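Local coordinates for SusD superfamily protein (Bacteroides fragilis NCTC 9343, PDB 3NQP) that probably binds glycans at the outer membrane of the cell, as a member of the SusD family of sugar-binding lipoproteins, at residues A[245-255]-A[378-386]; A[273-284]-A[366-377]. All coordinates share one frame; numbering follows the deposited sequence.

Contact 1: residues A[245-255]-A[378-386]; sequences LKMLDDFSQVF and IFYRLPWVY
L382 splits its two methyls: CD2 sits on the backbone at K246 and M247, 3.4 Å from M247 N, while CD1 lies against L245 CB. With CG anti to the backbone N (chi1 -156°), the fork leaves the first turn of helix 382-396 and is turned toward residues 245-247. Deeper in, the extended arm of R381 runs past V254, whose CG1 comes within 3.6 Å of R381 CD. The guanidinium then meets the rim of the F255 ring, CZ of F255 lying over one guanidinium face, 3.6 Å from R381 NH2, with the two planes 83° apart. F251 CE1 is a more distant neighbour of the same nitrogen. R381 is salt-bridged to E445, E449 and E264, and the two phenylalanines pack against its guanidinium. I378 CD1 closes this end against F255 CD1 at 3.8 Å. The outer side, past L382, is looser: selenomethionine M247, partly exposed, rests its SE 3.9 Å from P383 CG and at the edge of the Y386 ring, 5.3 Å from its centroid, while K246 turns outward to solvent. This is a strand-to-helix junction packed against a loop and short helix, with a Met-aromatic contact on its more exposed side, inside the helix-rich SusD fold.

Contact 2: residues A[273-284]-A[366-377]; sequences EGEATNSNGTFT and NAQGARVYCGDY. With EDO (1,2-ethanediol), chain F; EDO (1,2-ethanediol), chain I.
The backbones come closest at T277 and C374, 5.0 Å between CA atoms, and N278 N donates to Y373 O (3.0 Å, 167°), the carbonyl of the central residue of an inverse gamma turn. Beyond that bond Y373 buries more surface than any other residue here. G281 sits over one face of its ring, CA 3.7 Å from the centroid in a CH-pi contact, and R371 CG covers the opposite face; the ring's hydroxyl is bonded to T312. N278 forms an Asx turn, OD1 accepting from N280 N, just ahead of the type I turn from G281 to T284. The same OD1 takes a bond from a water that G375 N also reaches, a bridge between the segments. Next along, Y377 OH donates to N280 OD1 at 2.7 Å, in the carbonyl plane on a lone pair, while N280 ND2 is spent on N361 O. At the other end V372 fills in between T277 and E273, its CG1 3.7 Å from T277 CG2. Extended from CG onward, E273 reaches over V372 CG2 to N366, where ND2 donates to OE2 on the syn side (2.9 Å, 159°), 32° out of the carboxylate plane. A second water joins OE2 to Q368 OE1, and Y364 OH bonds the other carboxylate oxygen, OE1.

In the fold
From the N terminus the chain runs through several helices, ending with 228-241, before the 245-255 segment, where contact 1 opens. Strand 265-269 follows, and the loop beyond it supplies 273-284 for contact 2. After helices 321-325 and 333-337 and the hairpin of strands 338-344 and 351-358, strands 364-365 and 371-372 form a second hairpin, and 366-377 closes contact 2. Segment 378-386 directly continues it and closes contact 1, so contact 2 is nested inside the larger loop. Strand 377-381, paired antiparallel with 265-269, links the two sites, whose centres are 21 Å apart. Contact 1 ties helix 251-255 to strand 377-381 and loop 245-247 to helix 382-396; contact 2 joins the loop after 265-269 to the 364-372 hairpin and the chain entering 377-381.

Contact 1: residues A[245-255]-A[378-386]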
loop_
_atom_site.group_PDB
_atom_site.type_symbol
_atom_site.label_atom_id
_atom_site.label_comp_id
_atom_site.label_asym_id
_atom_site.label_seq_id
_atom_site.Cartn_x
_atom_site.Cartn_y
_atom_site.Cartn_z
ATOM N N LEU A 245 9.736 -1.482 -18.203
ATOM C CA LEU A 245 8.956 -0.552 -17.419
ATOM C C LEU A 245 9.442 0.893 -17.617
ATOM O O LEU A 245 10.661 1.146 -17.773
ATOM C CB LEU A 245 9.019 -0.937 -15.922
ATOM C CG LEU A 245 8.330 -2.248 -15.566
ATOM C CD1 LEU A 245 8.922 -2.924 -14.296
ATOM C CD2 LEU A 245 6.768 -2.036 -15.458
ATOM N N LYS A 246 8.507 1.851 -17.555
ATOM C CA LYS A 246 8.858 3.266 -17.655
ATOM C C LYS A 246 7.924 4.112 -16.835
ATOM O O LYS A 246 6.753 3.846 -16.826
ATOM C CB LYS A 246 8.720 3.757 -19.114
ATOM C CG LYS A 246 9.479 2.941 -20.156
ATOM C CD LYS A 246 9.506 3.648 -21.548
ATOM C CE LYS A 246 8.828 2.814 -22.633
ATOM N NZ LYS A 246 9.439 1.452 -22.719
HETATM N N MSE A 247 8.433 5.184 -16.234
HETATM C CA MSE A 247 7.595 6.165 -15.530
HETATM C C MSE A 247 6.862 7.012 -16.571
HETATM O O MSE A 247 7.456 7.384 -17.570
HETATM C CB MSE A 247 8.479 7.039 -14.664
HETATM C CG MSE A 247 7.781 7.719 -13.537
HETATM SE SE MSE A 247 8.889 8.629 -12.332
HETATM C CE MSE A 247 10.191 9.315 -13.584
ATOM N N LEU A 248 5.568 7.255 -16.368
ATOM C CA LEU A 248 4.801 8.096 -17.268
ATOM C C LEU A 248 5.164 9.562 -17.066
ATOM O O LEU A 248 5.556 9.997 -15.963
ATOM C CB LEU A 248 3.290 7.889 -17.101
ATOM C CG LEU A 248 2.708 6.480 -17.151
ATOM C CD1 LEU A 248 1.159 6.579 -17.143
ATOM C CD2 LEU A 248 3.252 5.624 -18.351
ATOM N N ASP A 249 5.043 10.341 -18.132
ATOM C CA ASP A 249 5.251 11.780 -18.002
ATOM C C ASP A 249 4.209 12.460 -17.122
ATOM O O ASP A 249 4.534 13.426 -16.465
ATOM C CB ASP A 249 5.188 12.470 -19.346
ATOM C CG ASP A 249 6.425 12.237 -20.198
ATOM O OD1 ASP A 249 7.504 11.825 -19.699
ATOM O OD2 ASP A 249 6.283 12.481 -21.396
ATOM N N ASP A 250 2.957 12.006 -17.165
ATOM C CA ASP A 250 1.856 12.663 -16.424
ATOM C C ASP A 250 1.417 11.773 -15.250
ATOM O O ASP A 250 0.935 10.685 -15.447
ATOM C CB ASP A 250 0.705 12.904 -17.379
ATOM C CG ASP A 250 -0.458 13.679 -16.754
ATOM O OD1 ASP A 250 -0.930 13.314 -15.661
ATOM O OD2 ASP A 250 -0.979 14.610 -17.411
ATOM N N PHE A 251 1.603 12.261 -14.037
ATOM C CA PHE A 251 1.185 11.584 -12.847
ATOM C C PHE A 251 -0.259 11.114 -12.892
ATOM O O PHE A 251 -0.535 9.972 -12.525
ATOM C CB PHE A 251 1.398 12.505 -11.653
ATOM C CG PHE A 251 1.108 11.869 -10.291
ATOM C CD1 PHE A 251 2.007 11.029 -9.702
ATOM C CD2 PHE A 251 -0.065 12.192 -9.593
ATOM C CE1 PHE A 251 1.772 10.524 -8.416
ATOM C CE2 PHE A 251 -0.314 11.676 -8.301
ATOM C CZ PHE A 251 0.592 10.826 -7.739
ATOM N N SER A 252 -1.182 11.950 -13.360
ATOM C CA SER A 252 -2.600 11.556 -13.315
ATOM C C SER A 252 -2.874 10.365 -14.232
ATOM O O SER A 252 -3.775 9.602 -13.971
ATOM C CB SER A 252 -3.544 12.701 -13.690
ATOM O OG SER A 252 -3.322 13.104 -15.028
ATOM N N GLN A 253 -2.095 10.221 -15.302
ATOM C CA GLN A 253 -2.304 9.132 -16.269
ATOM C C GLN A 253 -1.941 7.807 -15.649
ATOM O O GLN A 253 -2.294 6.744 -16.197
ATOM C CB GLN A 253 -1.436 9.352 -17.519
ATOM C CG GLN A 253 -1.982 10.426 -18.477
ATOM C CD GLN A 253 -3.200 9.912 -19.210
ATOM O OE1 GLN A 253 -4.288 9.912 -18.675
ATOM N NE2 GLN A 253 -3.001 9.433 -20.436
ATOM N N VAL A 254 -1.154 7.851 -14.568
ATOM C CA VAL A 254 -0.775 6.615 -13.904
ATOM C C VAL A 254 -2.049 5.903 -13.439
ATOM O O VAL A 254 -2.142 4.684 -13.553
ATOM C CB VAL A 254 0.263 6.848 -12.767
ATOM C CG1 VAL A 254 0.431 5.552 -11.918
ATOM C CG2 VAL A 254 1.619 7.362 -13.378
ATOM N N PHE A 255 -3.029 6.668 -12.937
ATOM C CA PHE A 255 -4.208 6.121 -12.216
ATOM C C PHE A 255 -5.434 6.101 -13.069
ATOM O O PHE A 255 -6.411 5.456 -12.713
ATOM C CB PHE A 255 -4.475 6.944 -10.952
ATOM C CG PHE A 255 -3.242 7.121 -10.170
ATOM C CD1 PHE A 255 -2.824 6.119 -9.330
ATOM C CD2 PHE A 255 -2.425 8.237 -10.351
ATOM C CE1 PHE A 255 -1.611 6.232 -8.635
ATOM C CE2 PHE A 255 -1.235 8.359 -9.684
ATOM C CZ PHE A 255 -0.823 7.324 -8.796
ATOM N N ILE A 378 -3.274 -0.206 -7.389
ATOM C CA ILE A 378 -1.877 -0.502 -7.791
ATOM C C ILE A 378 -1.147 -0.899 -6.534
ATOM O O ILE A 378 -1.210 -0.154 -5.549
ATOM C CB ILE A 378 -1.182 0.750 -8.396
ATOM C CG1 ILE A 378 -1.996 1.240 -9.598
ATOM C CG2 ILE A 378 0.326 0.432 -8.686
ATOM C CD1 ILE A 378 -1.623 2.592 -10.195
ATOM N N PHE A 379 -0.517 -2.078 -6.541
ATOM C CA PHE A 379 0.315 -2.534 -5.450
ATOM C C PHE A 379 1.785 -2.182 -5.688
ATOM O O PHE A 379 2.449 -1.774 -4.759
ATOM C CB PHE A 379 0.185 -4.057 -5.262
ATOM C CG PHE A 379 -1.089 -4.494 -4.612
ATOM C CD1 PHE A 379 -2.086 -3.604 -4.252
ATOM C CD2 PHE A 379 -1.289 -5.838 -4.390
ATOM C CE1 PHE A 379 -3.249 -4.061 -3.629
ATOM C CE2 PHE A 379 -2.434 -6.297 -3.766
ATOM C CZ PHE A 379 -3.407 -5.427 -3.388
ATOM N N TYR A 380 2.291 -2.347 -6.913
ATOM C CA TYR A 380 3.668 -1.938 -7.233
ATOM C C TYR A 380 3.681 -1.150 -8.534
ATOM O O TYR A 380 3.131 -1.635 -9.515
ATOM C CB TYR A 380 4.583 -3.124 -7.420
ATOM C CG TYR A 380 4.704 -3.993 -6.226
ATOM C CD1 TYR A 380 5.331 -3.510 -5.067
ATOM C CD2 TYR A 380 4.172 -5.270 -6.202
ATOM C CE1 TYR A 380 5.462 -4.261 -3.963
ATOM C CE2 TYR A 380 4.305 -6.066 -5.045
ATOM C CZ TYR A 380 4.945 -5.542 -3.925
ATOM O OH TYR A 380 5.125 -6.268 -2.758
ATOM N N ARG A 381 4.301 0.033 -8.519
ATOM C CA ARG A 381 4.618 0.767 -9.764
ATOM C C ARG A 381 6.050 1.364 -9.686
ATOM O O ARG A 381 6.698 1.328 -8.633
ATOM C CB ARG A 381 3.554 1.820 -10.029
ATOM C CG ARG A 381 3.342 2.793 -8.952
ATOM C CD ARG A 381 2.314 3.842 -9.366
ATOM N NE ARG A 381 2.055 4.780 -8.287
ATOM C CZ ARG A 381 2.645 5.974 -8.113
ATOM N NH1 ARG A 381 3.566 6.456 -8.936
ATOM N NH2 ARG A 381 2.300 6.706 -7.077
ATOM N N LEU A 382 6.562 1.866 -10.792
ATOM C CA LEU A 382 8.001 2.109 -10.888
ATOM C C LEU A 382 8.565 3.117 -9.860
ATOM O O LEU A 382 9.635 2.860 -9.336
ATOM C CB LEU A 382 8.375 2.514 -12.332
ATOM C CG LEU A 382 9.802 2.275 -12.786
ATOM C CD1 LEU A 382 10.070 0.717 -12.718
ATOM C CD2 LEU A 382 9.980 2.874 -14.230
ATOM N N PRO A 383 7.889 4.269 -9.568
ATOM C CA PRO A 383 8.484 5.156 -8.564
ATOM C C PRO A 383 8.652 4.522 -7.163
ATOM O O PRO A 383 9.532 4.951 -6.384
ATOM C CB PRO A 383 7.508 6.367 -8.497
ATOM C CG PRO A 383 6.844 6.387 -9.858
ATOM C CD PRO A 383 6.701 4.870 -10.177
ATOM N N TRP A 384 7.842 3.523 -6.845
ATOM C CA TRP A 384 8.059 2.735 -5.609
ATOM C C TRP A 384 9.423 2.045 -5.681
ATOM O O TRP A 384 10.145 1.979 -4.684
ATOM C CB TRP A 384 6.903 1.747 -5.356
ATOM C CG TRP A 384 7.103 0.861 -4.143
ATOM C CD1 TRP A 384 6.683 1.100 -2.875
ATOM C CD2 TRP A 384 7.752 -0.386 -4.121
ATOM N NE1 TRP A 384 7.055 0.082 -2.042
ATOM C CE2 TRP A 384 7.732 -0.844 -2.784
ATOM C CE3 TRP A 384 8.395 -1.163 -5.100
ATOM C CZ2 TRP A 384 8.317 -2.055 -2.399
ATOM C CZ3 TRP A 384 8.931 -2.360 -4.735
ATOM C CH2 TRP A 384 8.902 -2.797 -3.401
ATOM N N VAL A 385 9.785 1.538 -6.854
ATOM C CA VAL A 385 11.042 0.802 -7.014
ATOM C C VAL A 385 12.184 1.805 -6.784
ATOM O O VAL A 385 13.116 1.563 -5.993
ATOM C CB VAL A 385 11.148 0.019 -8.358
ATOM C CG1 VAL A 385 12.510 -0.615 -8.466
ATOM C CG2 VAL A 385 9.982 -1.058 -8.527
ATOM N N TYR A 386 12.060 2.964 -7.410
ATOM C CA TYR A 386 13.025 4.016 -7.188
ATOM C C TYR A 386 13.198 4.457 -5.725
ATOM O O TYR A 386 14.326 4.607 -5.275
ATOM C CB TYR A 386 12.667 5.275 -8.003
ATOM C CG TYR A 386 12.661 5.189 -9.515
ATOM C CD1 TYR A 386 13.546 4.384 -10.218
ATOM C CD2 TYR A 386 11.860 6.081 -10.252
ATOM C CE1 TYR A 386 13.545 4.367 -11.617
ATOM C CE2 TYR A 386 11.854 6.057 -11.628
ATOM C CZ TYR A 386 12.718 5.226 -12.301
ATOM O OH TYR A 386 12.703 5.230 -13.651
#

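Contact 2: residues A[273-284]-A[366-377]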
loop_
_atom_site.group_PDB
_atom_site.type_symbol
_atom_site.label_atom_id
_atom_site.label_comp_id
_atom_site.label_asym_id
_atom_site.label_seq_id
_atom_site.Cartn_x
_atom_site.Cartn_y
_atom_site.Cartn_z
ATOM N N GLU A 273 -16.199 -2.169 -14.002
ATOM C CA GLU A 273 -17.628 -1.851 -14.014
ATOM C C GLU A 273 -18.450 -3.099 -14.311
ATOM O O GLU A 273 -18.097 -3.909 -15.155
ATOM C CB GLU A 273 -17.942 -0.766 -15.028
ATOM C CG GLU A 273 -19.395 -0.331 -15.055
ATOM C CD GLU A 273 -19.637 0.831 -16.007
ATOM O OE1 GLU A 273 -18.696 1.315 -16.654
ATOM O OE2 GLU A 273 -20.770 1.286 -16.072
ATOM N N GLY A 274 -19.518 -3.274 -13.550
ATOM C CA GLY A 274 -20.359 -4.444 -13.700
ATOM C C GLY A 274 -19.874 -5.704 -13.045
ATOM O O GLY A 274 -20.563 -6.711 -13.122
ATOM N N GLU A 275 -18.708 -5.675 -12.405
ATOM C CA GLU A 275 -18.173 -6.869 -11.718
ATOM C C GLU A 275 -17.831 -6.545 -10.251
ATOM O O GLU A 275 -18.403 -7.128 -9.334
ATOM C CB GLU A 275 -16.961 -7.396 -12.473
ATOM C CG GLU A 275 -16.304 -8.672 -11.894
ATOM C CD GLU A 275 -15.142 -9.170 -12.777
ATOM O OE1 GLU A 275 -14.025 -8.579 -12.722
ATOM O OE2 GLU A 275 -15.330 -10.149 -13.530
ATOM N N ALA A 276 -16.917 -5.600 -10.036
ATOM C CA ALA A 276 -16.540 -5.174 -8.687
ATOM C C ALA A 276 -15.990 -3.775 -8.784
ATOM O O ALA A 276 -15.278 -3.444 -9.747
ATOM C CB ALA A 276 -15.520 -6.116 -8.100
ATOM N N THR A 277 -16.401 -2.935 -7.834
ATOM C CA THR A 277 -15.919 -1.574 -7.671
ATOM C C THR A 277 -15.396 -1.382 -6.243
ATOM O O THR A 277 -15.602 -2.221 -5.384
ATOM C CB THR A 277 -17.047 -0.533 -8.000
ATOM O OG1 THR A 277 -18.187 -0.757 -7.167
ATOM C CG2 THR A 277 -17.481 -0.642 -9.482
ATOM N N ASN A 278 -14.674 -0.298 -5.994
ATOM C CA ASN A 278 -14.023 -0.114 -4.710
ATOM C C ASN A 278 -14.701 1.032 -3.960
ATOM O O ASN A 278 -15.627 1.690 -4.497
ATOM C CB ASN A 278 -12.523 0.083 -4.923
ATOM C CG ASN A 278 -12.199 1.267 -5.807
ATOM O OD1 ASN A 278 -12.609 2.383 -5.498
ATOM N ND2 ASN A 278 -11.407 1.038 -6.879
ATOM N N SER A 279 -14.240 1.255 -2.740
ATOM C CA SER A 279 -14.807 2.252 -1.837
ATOM C C SER A 279 -14.097 3.607 -1.857
ATOM O O SER A 279 -14.195 4.354 -0.892
ATOM C CB SER A 279 -14.764 1.651 -0.422
ATOM O OG SER A 279 -15.633 0.514 -0.370
ATOM N N ASN A 280 -13.470 3.974 -2.980
ATOM C CA ASN A 280 -12.765 5.240 -3.077
ATOM C C ASN A 280 -13.722 6.451 -2.981
ATOM O O ASN A 280 -13.283 7.584 -2.668
ATOM C CB ASN A 280 -11.844 5.301 -4.312
ATOM C CG ASN A 280 -10.566 4.470 -4.151
ATOM O OD1 ASN A 280 -10.356 3.854 -3.094
ATOM N ND2 ASN A 280 -9.714 4.418 -5.219
ATOM N N GLY A 281 -15.035 6.201 -3.150
ATOM C CA GLY A 281 -16.058 7.253 -2.910
ATOM C C GLY A 281 -16.150 7.754 -1.484
ATOM O O GLY A 281 -16.687 8.855 -1.207
ATOM N N THR A 282 -15.642 6.952 -0.552
ATOM C CA THR A 282 -15.650 7.311 0.867
ATOM C C THR A 282 -14.626 8.355 1.277
ATOM O O THR A 282 -14.623 8.765 2.438
ATOM C CB THR A 282 -15.444 6.056 1.797
ATOM O OG1 THR A 282 -14.152 5.508 1.602
ATOM C CG2 THR A 282 -16.513 4.939 1.512
ATOM N N PHE A 283 -13.729 8.761 0.369
ATOM C CA PHE A 283 -12.778 9.855 0.646
ATOM C C PHE A 283 -13.268 11.172 0.011
ATOM O O PHE A 283 -12.467 12.097 -0.152
ATOM C CB PHE A 283 -11.382 9.580 0.061
ATOM C CG PHE A 283 -10.569 8.558 0.813
ATOM C CD1 PHE A 283 -10.899 7.223 0.781
ATOM C CD2 PHE A 283 -9.397 8.933 1.464
ATOM C CE1 PHE A 283 -10.102 6.290 1.474
ATOM C CE2 PHE A 283 -8.605 8.008 2.134
ATOM C CZ PHE A 283 -8.950 6.703 2.129
ATOM N N THR A 284 -14.537 11.231 -0.396
ATOM C CA THR A 284 -15.042 12.393 -1.161
ATOM C C THR A 284 -16.013 13.286 -0.363
ATOM O O THR A 284 -15.595 13.962 0.601
ATOM C CB THR A 284 -15.610 11.961 -2.524
ATOM O OG1 THR A 284 -16.805 11.174 -2.378
ATOM C CG2 THR A 284 -14.539 11.174 -3.296
ATOM N N ASN A 366 -19.711 6.970 -16.392
ATOM C CA ASN A 366 -20.041 6.169 -17.550
ATOM C C ASN A 366 -21.001 6.900 -18.506
ATOM O O ASN A 366 -21.370 8.058 -18.271
ATOM C CB ASN A 366 -20.570 4.793 -17.091
ATOM C CG ASN A 366 -21.897 4.864 -16.423
ATOM O OD1 ASN A 366 -22.634 5.863 -16.544
ATOM N ND2 ASN A 366 -22.234 3.806 -15.705
ATOM N N ALA A 367 -21.400 6.243 -19.585
ATOM C CA ALA A 367 -22.205 6.916 -20.625
ATOM C C ALA A 367 -23.595 7.303 -20.086
ATOM O O ALA A 367 -24.200 8.253 -20.563
ATOM C CB ALA A 367 -22.325 6.022 -21.898
ATOM N N GLN A 368 -24.069 6.612 -19.057
ATOM C CA GLN A 368 -25.321 6.963 -18.396
ATOM C C GLN A 368 -25.172 8.075 -17.351
ATOM O O GLN A 368 -26.130 8.405 -16.656
ATOM C CB GLN A 368 -25.938 5.716 -17.749
ATOM C CG GLN A 368 -26.329 4.606 -18.754
ATOM C CD GLN A 368 -25.129 3.882 -19.414
ATOM O OE1 GLN A 368 -24.119 3.556 -18.759
ATOM N NE2 GLN A 368 -25.237 3.648 -20.735
ATOM N N GLY A 369 -23.983 8.654 -17.219
ATOM C CA GLY A 369 -23.789 9.755 -16.264
ATOM C C GLY A 369 -23.578 9.305 -14.815
ATOM O O GLY A 369 -23.610 10.133 -13.903
ATOM N N ALA A 370 -23.326 8.014 -14.587
ATOM C CA ALA A 370 -23.029 7.543 -13.243
ATOM C C ALA A 370 -21.522 7.359 -12.971
ATOM O O ALA A 370 -20.811 6.756 -13.759
ATOM C CB ALA A 370 -23.776 6.219 -12.958
ATOM N N ARG A 371 -21.080 7.869 -11.829
ATOM C CA ARG A 371 -19.746 7.672 -11.334
ATOM C C ARG A 371 -19.572 6.190 -10.991
ATOM O O ARG A 371 -20.396 5.615 -10.291
ATOM C CB ARG A 371 -19.531 8.550 -10.095
ATOM C CG ARG A 371 -18.244 8.264 -9.252
ATOM C CD ARG A 371 -16.965 8.488 -10.044
ATOM N NE ARG A 371 -16.860 9.846 -10.552
ATOM C CZ ARG A 371 -15.836 10.276 -11.278
ATOM N NH1 ARG A 371 -14.853 9.446 -11.586
ATOM N NH2 ARG A 371 -15.807 11.526 -11.712
ATOM N N VAL A 372 -18.528 5.588 -11.538
ATOM C CA VAL A 372 -18.167 4.210 -11.245
ATOM C C VAL A 372 -16.770 4.146 -10.647
ATOM O O VAL A 372 -15.808 4.537 -11.276
ATOM C CB VAL A 372 -18.239 3.335 -12.525
ATOM C CG1 VAL A 372 -17.882 1.885 -12.209
ATOM C CG2 VAL A 372 -19.648 3.363 -13.170
ATOM N N TYR A 373 -16.651 3.671 -9.417
ATOM C CA TYR A 373 -15.332 3.609 -8.748
ATOM C C TYR A 373 -14.557 2.339 -9.162
ATOM O O TYR A 373 -14.381 1.432 -8.371
ATOM C CB TYR A 373 -15.489 3.691 -7.238
ATOM C CG TYR A 373 -16.101 5.011 -6.807
ATOM C CD1 TYR A 373 -15.361 6.186 -6.826
ATOM C CD2 TYR A 373 -17.418 5.089 -6.419
ATOM C CE1 TYR A 373 -15.935 7.410 -6.427
ATOM C CE2 TYR A 373 -17.991 6.283 -6.041
ATOM C CZ TYR A 373 -17.240 7.451 -6.051
ATOM O OH TYR A 373 -17.809 8.641 -5.662
ATOM N N CYS A 374 -14.121 2.300 -10.425
ATOM C CA CYS A 374 -13.376 1.181 -10.965
ATOM C C CYS A 374 -11.909 1.505 -11.181
ATOM O O CYS A 374 -11.262 0.903 -12.032
ATOM C CB CYS A 374 -14.043 0.671 -12.256
ATOM S SG CYS A 374 -14.076 1.876 -13.595
ATOM N N GLY A 375 -11.363 2.473 -10.427
ATOM C CA GLY A 375 -9.914 2.677 -10.420
ATOM C C GLY A 375 -9.186 1.414 -9.927
ATOM O O GLY A 375 -9.617 0.806 -8.964
ATOM N N ASP A 376 -8.127 0.987 -10.598
ATOM C CA ASP A 376 -7.431 -0.239 -10.172
ATOM C C ASP A 376 -6.621 0.060 -8.920
ATOM O O ASP A 376 -6.176 1.208 -8.710
ATOM C CB ASP A 376 -6.466 -0.737 -11.257
ATOM C CG ASP A 376 -7.160 -1.530 -12.387
ATOM O OD1 ASP A 376 -8.405 -1.705 -12.345
ATOM O OD2 ASP A 376 -6.413 -1.966 -13.324
ATOM N N TYR A 377 -6.446 -0.948 -8.062
ATOM C CA TYR A 377 -5.607 -0.765 -6.862
ATOM C C TYR A 377 -4.151 -1.184 -7.165
ATOM O O TYR A 377 -3.836 -2.382 -7.217
ATOM C CB TYR A 377 -6.224 -1.536 -5.658
ATOM C CG TYR A 377 -6.988 -0.654 -4.690
ATOM C CD1 TYR A 377 -7.949 0.248 -5.138
ATOM C CD2 TYR A 377 -6.692 -0.646 -3.337
ATOM C CE1 TYR A 377 -8.615 1.066 -4.259
ATOM C CE2 TYR A 377 -7.331 0.200 -2.468
ATOM C CZ TYR A 377 -8.281 1.047 -2.914
ATOM O OH TYR A 377 -8.873 1.900 -2.017
HETATM C C1 EDO F . -19.618 -4.472 -6.009
HETATM O O1 EDO F . -18.201 -4.195 -5.774
HETATM C C2 EDO F . -20.508 -3.328 -6.523
HETATM O O2 EDO F . -20.080 -2.520 -7.688
HETATM C C1 EDO I . -12.071 11.034 -11.961
HETATM O O1 EDO I . -11.322 12.138 -11.384
HETATM C C2 EDO I . -12.347 11.169 -13.464
HETATM O O2 EDO I . -13.467 12.054 -13.692
HETATM O O HOH W 1 -21.967 1.537 -18.480
HETATM O O HOH W 2 -12.150 3.893 -8.036
#